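Long-range contacts in small COPII coat GTPase SAR1 (Encephalitozoon cuniculi, PDB 6VS4), which belongs to the ADP-ribosylation factor family of P-loop small GTPases, is named for the COPII coat, and holds guanosine-5'-diphosphate in this model: residues A[46-50]-A[121-125]; A[114-118]-A[148-152]; A[189-193]-A[204-208]. All coordinates share one frame. Residue numbers count along the deposited sequence, not the author numbering.

Contact 1: A[46-50]-A[121-125]; sequences GIDNA and RFQEV. With GDP (guanosine-5'-diphosphate), chain D.
In the P-loop fold of a small GTPase, the strand 40-47 runs into the phosphate-binding loop, and here that junction, 46-50, packs against the first turn of helix 122-135. Ile47 and Arg121 bury the most surface. Ile47 CA lies 6.5 Å from Val125 CA, and its CA-to-CB bond points toward the helix; with chi1 p and chi2 t, Ile47 CD1 reaches Val125 CG2 at 3.7 Å and Ile47 CG2 reaches Glu124 CB at 4.0 Å, two branches filling the gap between strand and helix. Ile47 to Ala50 form a type II turn, with Asn49 at positive phi (74°), so that Asn49 N donates a hydrogen bond to GDP O1B (2.7 Å). Gly46 has phi/psi 146/166, where a CB would collide with the preceding carbonyl.

Arg121, the N-cap residue, extends (m, t, p) back over the turn. One face of its guanidinium lies over Ile47 CD1, 3.8 Å from Arg121 CZ, while its edge meets Asp48 OD1. Arg121 NH1 makes a weak hydrogen bond to Asp48 O (3.3 Å). Arg121 joins Asp48 and Glu124 in one salt-bridge network: Arg121 NE to Glu124 OE2 is long, a weak hydrogen bond at 3.4 Å, and Arg121 NH2 to Asp48 OD1 short, at 2.8 Å.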
loop_
_atom_site.group_PDB
_atom_site.type_symbol
_atom_site.label_atom_id
_atom_site.label_comp_id
_atom_site.label_asym_id
_atom_site.label_seq_id
_atom_site.Cartn_x
_atom_site.Cartn_y
_atom_site.Cartn_z
ATOM N N GLY A 46 26.193 -6.405 26.765
ATOM C CA GLY A 46 26.240 -7.797 26.359
ATOM C C GLY A 46 27.570 -8.126 25.717
ATOM O O GLY A 46 28.322 -7.217 25.365
ATOM N N ILE A 47 27.887 -9.412 25.558
ATOM C CA ILE A 47 29.124 -9.763 24.872
ATOM C C ILE A 47 28.912 -9.532 23.381
ATOM O O ILE A 47 27.777 -9.339 22.930
ATOM C CB ILE A 47 29.568 -11.210 25.183
ATOM C CG1 ILE A 47 28.639 -12.220 24.510
ATOM C CG2 ILE A 47 29.659 -11.442 26.693
ATOM C CD1 ILE A 47 28.957 -13.649 24.828
ATOM N N ASP A 48 29.998 -9.527 22.611
ATOM C CA ASP A 48 29.902 -9.258 21.181
ATOM C C ASP A 48 29.100 -10.344 20.467
ATOM O O ASP A 48 29.037 -11.496 20.910
ATOM C CB ASP A 48 31.298 -9.170 20.566
ATOM C CG ASP A 48 32.104 -10.420 20.810
ATOM O OD1 ASP A 48 32.496 -10.643 21.975
ATOM O OD2 ASP A 48 32.315 -11.195 19.850
ATOM N N ASN A 49 28.489 -9.960 19.340
ATOM C CA ASN A 49 27.660 -10.804 18.478
ATOM C C ASN A 49 26.286 -11.089 19.080
ATOM O O ASN A 49 25.551 -11.937 18.556
ATOM C CB ASN A 49 28.373 -12.122 18.128
ATOM C CG ASN A 49 27.918 -12.713 16.803
ATOM O OD1 ASN A 49 28.091 -12.104 15.746
ATOM N ND2 ASN A 49 27.380 -13.931 16.848
ATOM N N ALA A 50 25.912 -10.409 20.168
ATOM C CA ALA A 50 24.609 -10.642 20.785
ATOM C C ALA A 50 23.463 -9.961 20.037
ATOM O O ALA A 50 22.315 -10.406 20.150
ATOM C CB ALA A 50 24.625 -10.172 22.242
ATOM N N ARG A 121 29.385 -19.857 24.989
ATOM C CA ARG A 121 29.868 -18.611 25.567
ATOM C C ARG A 121 28.984 -18.126 26.709
ATOM O O ARG A 121 29.070 -16.956 27.099
ATOM C CB ARG A 121 29.977 -17.544 24.478
ATOM C CG ARG A 121 30.919 -17.935 23.347
ATOM C CD ARG A 121 30.904 -16.912 22.234
ATOM N NE ARG A 121 31.523 -15.653 22.618
ATOM C CZ ARG A 121 31.332 -14.512 21.966
ATOM N NH1 ARG A 121 30.528 -14.477 20.910
ATOM N NH2 ARG A 121 31.936 -13.404 22.375
ATOM N N PHE A 122 28.162 -19.015 27.277
ATOM C CA PHE A 122 27.293 -18.654 28.391
ATOM C C PHE A 122 28.082 -18.285 29.638
ATOM O O PHE A 122 27.564 -17.560 30.494
ATOM C CB PHE A 122 26.330 -19.799 28.708
ATOM C CG PHE A 122 25.079 -19.787 27.874
ATOM C CD1 PHE A 122 24.827 -18.750 26.995
ATOM C CD2 PHE A 122 24.155 -20.818 27.967
ATOM C CE1 PHE A 122 23.668 -18.736 26.222
ATOM C CE2 PHE A 122 22.998 -20.812 27.201
ATOM C CZ PHE A 122 22.755 -19.774 26.326
ATOM N N GLN A 123 29.316 -18.776 29.761
ATOM C CA GLN A 123 30.152 -18.399 30.895
ATOM C C GLN A 123 30.581 -16.939 30.804
ATOM O O GLN A 123 30.596 -16.231 31.817
ATOM C CB GLN A 123 31.365 -19.323 30.976
ATOM C CG GLN A 123 32.168 -19.159 32.253
ATOM C CD GLN A 123 31.330 -19.382 33.496
ATOM O OE1 GLN A 123 30.396 -20.181 33.497
ATOM N NE2 GLN A 123 31.665 -18.672 34.566
ATOM N N GLU A 124 30.921 -16.467 29.602
ATOM C CA GLU A 124 31.168 -15.039 29.425
ATOM C C GLU A 124 29.926 -14.224 29.749
ATOM O O GLU A 124 30.019 -13.166 30.379
ATOM C CB GLU A 124 31.610 -14.736 27.994
ATOM C CG GLU A 124 32.828 -15.473 27.509
ATOM C CD GLU A 124 33.242 -15.008 26.129
ATOM O OE1 GLU A 124 33.200 -13.785 25.883
ATOM O OE2 GLU A 124 33.600 -15.863 25.292
ATOM N N VAL A 125 28.753 -14.703 29.328
ATOM C CA VAL A 125 27.519 -13.953 29.551
ATOM C C VAL A 125 27.272 -13.769 31.041
ATOM O O VAL A 125 26.951 -12.668 31.502
ATOM C CB VAL A 125 26.326 -14.647 28.870
ATOM C CG1 VAL A 125 25.026 -13.960 29.257
ATOM C CG2 VAL A 125 26.499 -14.652 27.355
HETATM P PB GDP D . 26.999 -6.856 18.518
HETATM O O1B GDP D . 28.452 -7.357 18.616
HETATM O O2B GDP D . 26.919 -5.402 18.158
HETATM O O3B GDP D . 26.283 -7.219 19.821
HETATM O O3A GDP D . 26.279 -7.727 17.402
HETATM P PA GDP D . 25.508 -7.381 16.059
HETATM O O1A GDP D . 26.559 -6.966 15.042
HETATM O O2A GDP D . 24.408 -6.423 16.296
HETATM O "O5'" GDP D . 24.939 -8.786 15.562
HETATM C "C5'" GDP D . 25.766 -9.901 15.166
HETATM C "C4'" GDP D . 25.012 -10.756 14.179
HETATM O "O4'" GDP D . 23.841 -11.313 14.819
HETATM C "C3'" GDP D . 24.525 -10.034 12.917
HETATM O "O3'" GDP D . 24.842 -10.766 11.739
HETATM C "C2'" GDP D . 23.011 -9.935 13.128
HETATM O "O2'" GDP D . 22.315 -9.973 11.889
HETATM C "C1'" GDP D . 22.750 -11.206 13.927
HETATM N N9 GDP D . 21.504 -11.188 14.709
HETATM C C8 GDP D . 21.073 -10.232 15.592
HETATM N N7 GDP D . 19.902 -10.507 16.118
HETATM C C5 GDP D . 19.540 -11.713 15.540
HETATM C C6 GDP D . 18.352 -12.512 15.673
HETATM O O6 GDP D . 17.391 -12.301 16.408
HETATM N N1 GDP D . 18.388 -13.636 14.875
HETATM C C2 GDP D . 19.431 -13.991 14.061
HETATM N N2 GDP D . 19.298 -15.124 13.367
HETATM N N3 GDP D . 20.540 -13.269 13.933
HETATM C C4 GDP D . 20.522 -12.148 14.679
#

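Contact 2: A[114-118]-A[148-152]; sequences VDVHD and IDLEG. With GDP (guanosine-5'-diphosphate), chain D.
Guanine recognition in P-loop GTPases uses an Asn-Lys-x-Asp sequence, here at the end of strand 141-146; Asn146 and Lys147 precede 148-152, which supplies the Asp. Residues 148-151 form a 3-10 turn, with Glu151 N bonded to Ile148 O (3.1 Å), beside the end of the neighbouring strand 109-115. The CA pairs Val116-Ile148 (6.5 Å) and His117-Leu150 (6.3 Å) set the register. Beyond Asp115 the chain turns, phi/psi -71/-16 at Val116 and -83/-36 at His117; Asp115 OD1 accepts from His117 N (2.8 Å), making an Asx turn.

Ile148 comes first. Its CA-to-CB bond points away, yet Val116 CG2 (chi1 m) lies 4.0 Å from Ile148 CA and 4.3 Å from Ile148 CG2; Trp164 of helix 162-172 touches both side chains, an apolar setting that suits two branched residues. Asp149 (chi1 p) turns instead to the base, its OD1 accepting from GDP N1 at 3.0 Å and OD2 from GDP N2 at 3.1 Å, a match that a carboxylate makes with two adjacent donors. Leu150 (m, t) sets CB over the face of the His117 imidazole, 3.9 Å from the centroid, a CH-pi contact, while Leu150 CD2 lies 3.7 Å from GDP N2. Glu151 (m, m) swings its end back so that OE2 accepts from His117 ND1 at 2.6 Å. Gly152 closes the turn at positive phi (75°), donating its N to Asp149 O at 2.9 Å.

His117 (chi1 t) is therefore held by its face and its edge at once, and the short His-carboxylate bond ties the turn next to the base to the turn that follows strand 109-115.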
loop_
_atom_site.group_PDB
_atom_site.type_symbol
_atom_site.label_atom_id
_atom_site.label_comp_id
_atom_site.label_asym_id
_atom_site.label_seq_id
_atom_site.Cartn_x
_atom_site.Cartn_y
_atom_site.Cartn_z
ATOM N N VAL A 114 21.367 -11.107 25.201
ATOM C CA VAL A 114 22.010 -12.417 25.216
ATOM C C VAL A 114 21.662 -13.163 23.932
ATOM O O VAL A 114 20.499 -13.193 23.517
ATOM C CB VAL A 114 21.579 -13.243 26.447
ATOM C CG1 VAL A 114 22.194 -14.654 26.407
ATOM C CG2 VAL A 114 21.942 -12.529 27.730
ATOM N N ASP A 115 22.669 -13.791 23.323
ATOM C CA ASP A 115 22.460 -14.709 22.205
ATOM C C ASP A 115 22.162 -16.094 22.782
ATOM O O ASP A 115 23.066 -16.780 23.267
ATOM C CB ASP A 115 23.692 -14.729 21.300
ATOM C CG ASP A 115 23.536 -15.647 20.081
ATOM O OD1 ASP A 115 22.579 -16.451 20.025
ATOM O OD2 ASP A 115 24.397 -15.572 19.174
ATOM N N VAL A 116 20.898 -16.517 22.706
ATOM C CA VAL A 116 20.498 -17.790 23.294
ATOM C C VAL A 116 21.059 -18.972 22.520
ATOM O O VAL A 116 21.086 -20.093 23.040
ATOM C CB VAL A 116 18.963 -17.894 23.384
ATOM C CG1 VAL A 116 18.392 -16.695 24.114
ATOM C CG2 VAL A 116 18.347 -18.014 21.988
ATOM N N HIS A 117 21.531 -18.752 21.294
ATOM C CA HIS A 117 22.056 -19.853 20.498
ATOM C C HIS A 117 23.507 -20.167 20.857
ATOM O O HIS A 117 23.918 -21.333 20.838
ATOM C CB HIS A 117 21.923 -19.525 19.013
ATOM C CG HIS A 117 22.143 -20.702 18.118
ATOM N ND1 HIS A 117 21.526 -21.915 18.327
ATOM C CD2 HIS A 117 22.913 -20.855 17.016
ATOM C CE1 HIS A 117 21.904 -22.764 17.389
ATOM N NE2 HIS A 117 22.745 -22.146 16.582
ATOM N N ASP A 118 24.300 -19.138 21.171
ATOM C CA ASP A 118 25.721 -19.302 21.490
ATOM C C ASP A 118 25.882 -19.846 22.913
ATOM O O ASP A 118 26.309 -19.157 23.843
ATOM C CB ASP A 118 26.452 -17.977 21.311
ATOM C CG ASP A 118 27.912 -18.157 20.938
ATOM O OD1 ASP A 118 28.413 -17.373 20.105
ATOM O OD2 ASP A 118 28.546 -19.112 21.437
ATOM N N ILE A 148 16.016 -16.147 19.288
ATOM C CA ILE A 148 15.236 -17.339 19.586
ATOM C C ILE A 148 14.828 -18.075 18.321
ATOM O O ILE A 148 14.486 -19.262 18.388
ATOM C CB ILE A 148 13.997 -16.993 20.431
ATOM C CG1 ILE A 148 13.008 -16.147 19.618
ATOM C CG2 ILE A 148 14.411 -16.308 21.743
ATOM C CD1 ILE A 148 11.767 -15.769 20.383
ATOM N N ASP A 149 14.858 -17.405 17.163
ATOM C CA ASP A 149 14.580 -18.085 15.899
ATOM C C ASP A 149 15.593 -19.194 15.616
ATOM O O ASP A 149 15.265 -20.172 14.935
ATOM C CB ASP A 149 14.560 -17.080 14.739
ATOM C CG ASP A 149 15.871 -16.315 14.598
ATOM O OD1 ASP A 149 16.283 -15.653 15.569
ATOM O OD2 ASP A 149 16.496 -16.383 13.519
ATOM N N LEU A 150 16.827 -19.060 16.116
ATOM C CA LEU A 150 17.830 -20.098 15.894
ATOM C C LEU A 150 17.522 -21.375 16.667
ATOM O O LEU A 150 18.075 -22.432 16.336
ATOM C CB LEU A 150 19.220 -19.567 16.246
ATOM C CG LEU A 150 19.662 -18.381 15.378
ATOM C CD1 LEU A 150 21.070 -17.914 15.722
ATOM C CD2 LEU A 150 19.572 -18.756 13.906
ATOM N N GLU A 151 16.662 -21.302 17.684
ATOM C CA GLU A 151 16.148 -22.486 18.366
ATOM C C GLU A 151 14.800 -22.927 17.821
ATOM O O GLU A 151 14.172 -23.820 18.397
ATOM C CB GLU A 151 16.045 -22.240 19.872
ATOM C CG GLU A 151 17.380 -21.931 20.510
ATOM C CD GLU A 151 18.405 -23.013 20.222
ATOM O OE1 GLU A 151 18.105 -24.211 20.436
ATOM O OE2 GLU A 151 19.514 -22.663 19.768
ATOM N N GLY A 152 14.340 -22.307 16.735
ATOM C CA GLY A 152 13.040 -22.594 16.160
ATOM C C GLY A 152 11.861 -22.022 16.916
ATOM O O GLY A 152 10.729 -22.467 16.706
HETATM P PB GDP D . 26.999 -6.856 18.518
HETATM O O1B GDP D . 28.452 -7.357 18.616
HETATM O O2B GDP D . 26.919 -5.402 18.158
HETATM O O3B GDP D . 26.283 -7.219 19.821
HETATM O O3A GDP D . 26.279 -7.727 17.402
HETATM P PA GDP D . 25.508 -7.381 16.059
HETATM O O1A GDP D . 26.559 -6.966 15.042
HETATM O O2A GDP D . 24.408 -6.423 16.296
HETATM O "O5'" GDP D . 24.939 -8.786 15.562
HETATM C "C5'" GDP D . 25.766 -9.901 15.166
HETATM C "C4'" GDP D . 25.012 -10.756 14.179
HETATM O "O4'" GDP D . 23.841 -11.313 14.819
HETATM C "C3'" GDP D . 24.525 -10.034 12.917
HETATM O "O3'" GDP D . 24.842 -10.766 11.739
HETATM C "C2'" GDP D . 23.011 -9.935 13.128
HETATM O "O2'" GDP D . 22.315 -9.973 11.889
HETATM C "C1'" GDP D . 22.750 -11.206 13.927
HETATM N N9 GDP D . 21.504 -11.188 14.709
HETATM C C8 GDP D . 21.073 -10.232 15.592
HETATM N N7 GDP D . 19.902 -10.507 16.118
HETATM C C5 GDP D . 19.540 -11.713 15.540
HETATM C C6 GDP D . 18.352 -12.512 15.673
HETATM O O6 GDP D . 17.391 -12.301 16.408
HETATM N N1 GDP D . 18.388 -13.636 14.875
HETATM C C2 GDP D . 19.431 -13.991 14.061
HETATM N N2 GDP D . 19.298 -15.124 13.367
HETATM N N3 GDP D . 20.540 -13.269 13.933
HETATM C C4 GDP D . 20.522 -12.148 14.679
#

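Contact 3: A[189-193]-A[204-208]; sequences FYVTI and PLARA. With GDP (guanosine-5'-diphosphate), chain D.
Where strand 186-190, an outermost strand of the sheet, gives way to the loop that reaches the guanine base, it rests on the first turns of helix 204-223, a strand-helix packing of the P-loop fold. Val191 CA and Leu205 CA lie 6.2 Å apart, and no hydrogen bond crosses, so shape does the work. Alternate side chains face the helix: the CA-to-CB bonds of Phe189 and Val191 point toward it, those of Tyr190 and Thr192 away.

Phe189 (chi1 m, chi2 79°) is the largest bump. Its ring lies across the helix surface, where Ala208 offers only a methyl: Ala208 CB sits 3.7 Å from the ring centroid, over the face, a CH-pi contact. The small alanine methyl lets the ring come this close to the helix. Phe189 CD2 also meets Pro204 O at 3.7 Å and Phe189 CE2 approaches Arg207 CB at 4.2 Å. Val191 (chi1 m) is the second bump; its CG1 enters the hollow between Pro204 CB (3.9 Å) and Leu205 N (3.7 Å). Pro204, well suited to a helix's first turn, sets CG 3.7 Å from Tyr190 O. Further on, Ile193 CG1 touches Leu205 CD1 (chi t, p) more loosely at 4.4 Å, while Ile193 N makes a weak hydrogen bond to GDP O6 at 3.1 Å.

Strand 141-146 pairs with the strand through Val143 and Met145; Leu55 of helix 52-59 meets Ile193 and Leu205, and Phe28 of helix 9-33 packs on Leu205.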
loop_
_atom_site.group_PDB
_atom_site.type_symbol
_atom_site.label_atom_id
_atom_site.label_comp_id
_atom_site.label_asym_id
_atom_site.label_seq_id
_atom_site.Cartn_x
_atom_site.Cartn_y
_atom_site.Cartn_z
ATOM N N PHE A 189 12.903 -10.750 28.481
ATOM C CA PHE A 189 12.042 -10.842 27.311
ATOM C C PHE A 189 12.709 -11.716 26.257
ATOM O O PHE A 189 13.938 -11.749 26.145
ATOM C CB PHE A 189 11.735 -9.455 26.724
ATOM C CG PHE A 189 10.893 -8.578 27.618
ATOM C CD1 PHE A 189 11.460 -7.905 28.688
ATOM C CD2 PHE A 189 9.534 -8.411 27.369
ATOM C CE1 PHE A 189 10.690 -7.093 29.500
ATOM C CE2 PHE A 189 8.754 -7.601 28.181
ATOM C CZ PHE A 189 9.334 -6.937 29.246
ATOM N N TYR A 190 11.889 -12.427 25.491
ATOM C CA TYR A 190 12.357 -13.356 24.467
ATOM C C TYR A 190 11.979 -12.798 23.101
ATOM O O TYR A 190 10.794 -12.591 22.817
ATOM C CB TYR A 190 11.778 -14.755 24.693
ATOM C CG TYR A 190 12.064 -15.254 26.091
ATOM C CD1 TYR A 190 13.195 -16.011 26.357
ATOM C CD2 TYR A 190 11.228 -14.927 27.150
ATOM C CE1 TYR A 190 13.477 -16.450 27.635
ATOM C CE2 TYR A 190 11.499 -15.349 28.422
ATOM C CZ TYR A 190 12.626 -16.115 28.666
ATOM O OH TYR A 190 12.893 -16.543 29.942
ATOM N N VAL A 191 12.990 -12.522 22.276
ATOM C CA VAL A 191 12.814 -11.754 21.052
ATOM C C VAL A 191 13.680 -12.335 19.940
ATOM O O VAL A 191 14.630 -13.084 20.178
ATOM C CB VAL A 191 13.167 -10.260 21.261
ATOM C CG1 VAL A 191 12.240 -9.607 22.286
ATOM C CG2 VAL A 191 14.615 -10.117 21.694
ATOM N N THR A 192 13.327 -11.974 18.707
ATOM C CA THR A 192 14.187 -12.102 17.528
ATOM C C THR A 192 14.288 -10.693 16.958
ATOM O O THR A 192 13.353 -10.205 16.315
ATOM C CB THR A 192 13.646 -13.076 16.483
ATOM O OG1 THR A 192 13.733 -14.418 16.970
ATOM C CG2 THR A 192 14.453 -12.973 15.200
ATOM N N ILE A 193 15.418 -10.037 17.222
ATOM C CA ILE A 193 15.548 -8.624 16.902
ATOM C C ILE A 193 15.537 -8.408 15.396
ATOM O O ILE A 193 15.065 -7.373 14.919
ATOM C CB ILE A 193 16.818 -8.072 17.573
ATOM C CG1 ILE A 193 16.584 -7.982 19.083
ATOM C CG2 ILE A 193 17.196 -6.706 17.009
ATOM C CD1 ILE A 193 17.812 -7.617 19.889
ATOM N N PRO A 204 7.017 -8.205 21.970
ATOM C CA PRO A 204 7.911 -8.266 23.139
ATOM C C PRO A 204 9.016 -7.224 23.136
ATOM O O PRO A 204 9.298 -6.633 24.186
ATOM C CB PRO A 204 8.465 -9.700 23.079
ATOM C CG PRO A 204 8.197 -10.178 21.689
ATOM C CD PRO A 204 6.916 -9.507 21.291
ATOM N N LEU A 205 9.659 -6.988 21.993
ATOM C CA LEU A 205 10.723 -5.989 21.947
ATOM C C LEU A 205 10.207 -4.621 22.374
ATOM O O LEU A 205 10.823 -3.945 23.210
ATOM C CB LEU A 205 11.329 -5.934 20.546
ATOM C CG LEU A 205 12.538 -5.022 20.379
ATOM C CD1 LEU A 205 13.686 -5.461 21.308
ATOM C CD2 LEU A 205 12.983 -4.978 18.917
ATOM N N ALA A 206 9.051 -4.207 21.833
ATOM C CA ALA A 206 8.480 -2.913 22.208
ATOM C C ALA A 206 7.973 -2.919 23.646
ATOM O O ALA A 206 8.112 -1.918 24.360
ATOM C CB ALA A 206 7.346 -2.534 21.255
ATOM N N ARG A 207 7.407 -4.042 24.106
ATOM C CA ARG A 207 6.963 -4.093 25.497
ATOM C C ARG A 207 8.143 -4.035 26.460
ATOM O O ARG A 207 8.001 -3.525 27.580
ATOM C CB ARG A 207 6.133 -5.347 25.760
ATOM C CG ARG A 207 4.747 -5.309 25.134
ATOM C CD ARG A 207 3.877 -6.445 25.642
ATOM N NE ARG A 207 4.667 -7.623 25.993
ATOM C CZ ARG A 207 4.796 -8.697 25.222
ATOM N NH1 ARG A 207 4.189 -8.751 24.047
ATOM N NH2 ARG A 207 5.532 -9.721 25.634
ATOM N N ALA A 208 9.315 -4.522 26.034
ATOM C CA ALA A 208 10.502 -4.421 26.876
ATOM C C ALA A 208 10.885 -2.963 27.100
ATOM O O ALA A 208 11.221 -2.569 28.222
ATOM C CB ALA A 208 11.661 -5.201 26.256
HETATM P PB GDP D . 26.999 -6.856 18.518
HETATM O O1B GDP D . 28.452 -7.357 18.616
HETATM O O2B GDP D . 26.919 -5.402 18.158
HETATM O O3B GDP D . 26.283 -7.219 19.821
HETATM O O3A GDP D . 26.279 -7.727 17.402
HETATM P PA GDP D . 25.508 -7.381 16.059
HETATM O O1A GDP D . 26.559 -6.966 15.042
HETATM O O2A GDP D . 24.408 -6.423 16.296
HETATM O "O5'" GDP D . 24.939 -8.786 15.562
HETATM C "C5'" GDP D . 25.766 -9.901 15.166
HETATM C "C4'" GDP D . 25.012 -10.756 14.179
HETATM O "O4'" GDP D . 23.841 -11.313 14.819
HETATM C "C3'" GDP D . 24.525 -10.034 12.917
HETATM O "O3'" GDP D . 24.842 -10.766 11.739
HETATM C "C2'" GDP D . 23.011 -9.935 13.128
HETATM O "O2'" GDP D . 22.315 -9.973 11.889
HETATM C "C1'" GDP D . 22.750 -11.206 13.927
HETATM N N9 GDP D . 21.504 -11.188 14.709
HETATM C C8 GDP D . 21.073 -10.232 15.592
HETATM N N7 GDP D . 19.902 -10.507 16.118
HETATM C C5 GDP D . 19.540 -11.713 15.540
HETATM C C6 GDP D . 18.352 -12.512 15.673
HETATM O O6 GDP D . 17.391 -12.301 16.408
HETATM N N1 GDP D . 18.388 -13.636 14.875
HETATM C C2 GDP D . 19.431 -13.991 14.061
HETATM N N2 GDP D . 19.298 -15.124 13.367
HETATM N N3 GDP D . 20.540 -13.269 13.933
HETATM C C4 GDP D . 20.522 -12.148 14.679
#

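All three contacts reach one mixed sheet and each touches GDP, but with different parts of it: contact 1 at the beta phosphate, contacts 2 and 3 at the base. Contact 3 is the buried one, packed without any hydrogen bond across its segments, chiefly by apolar side chains; contacts 1 and 2 are partly buried, each combining an apolar patch with charged or polar bonds nearer the surface. Contacts 1 and 2 cross along the chain and start from the neighbouring strands 40-47 (contact 1) and 109-115 (contact 2), touching where Val125 CG1 meets Val114 CG2 at 3.7 Å. Contacts 2 and 3 join beside the guanine, where Asp149 OD1 and Thr192 OG1, 3.2 Å apart, probably share a hydrogen bond. Contacts 1 and 3 do not touch.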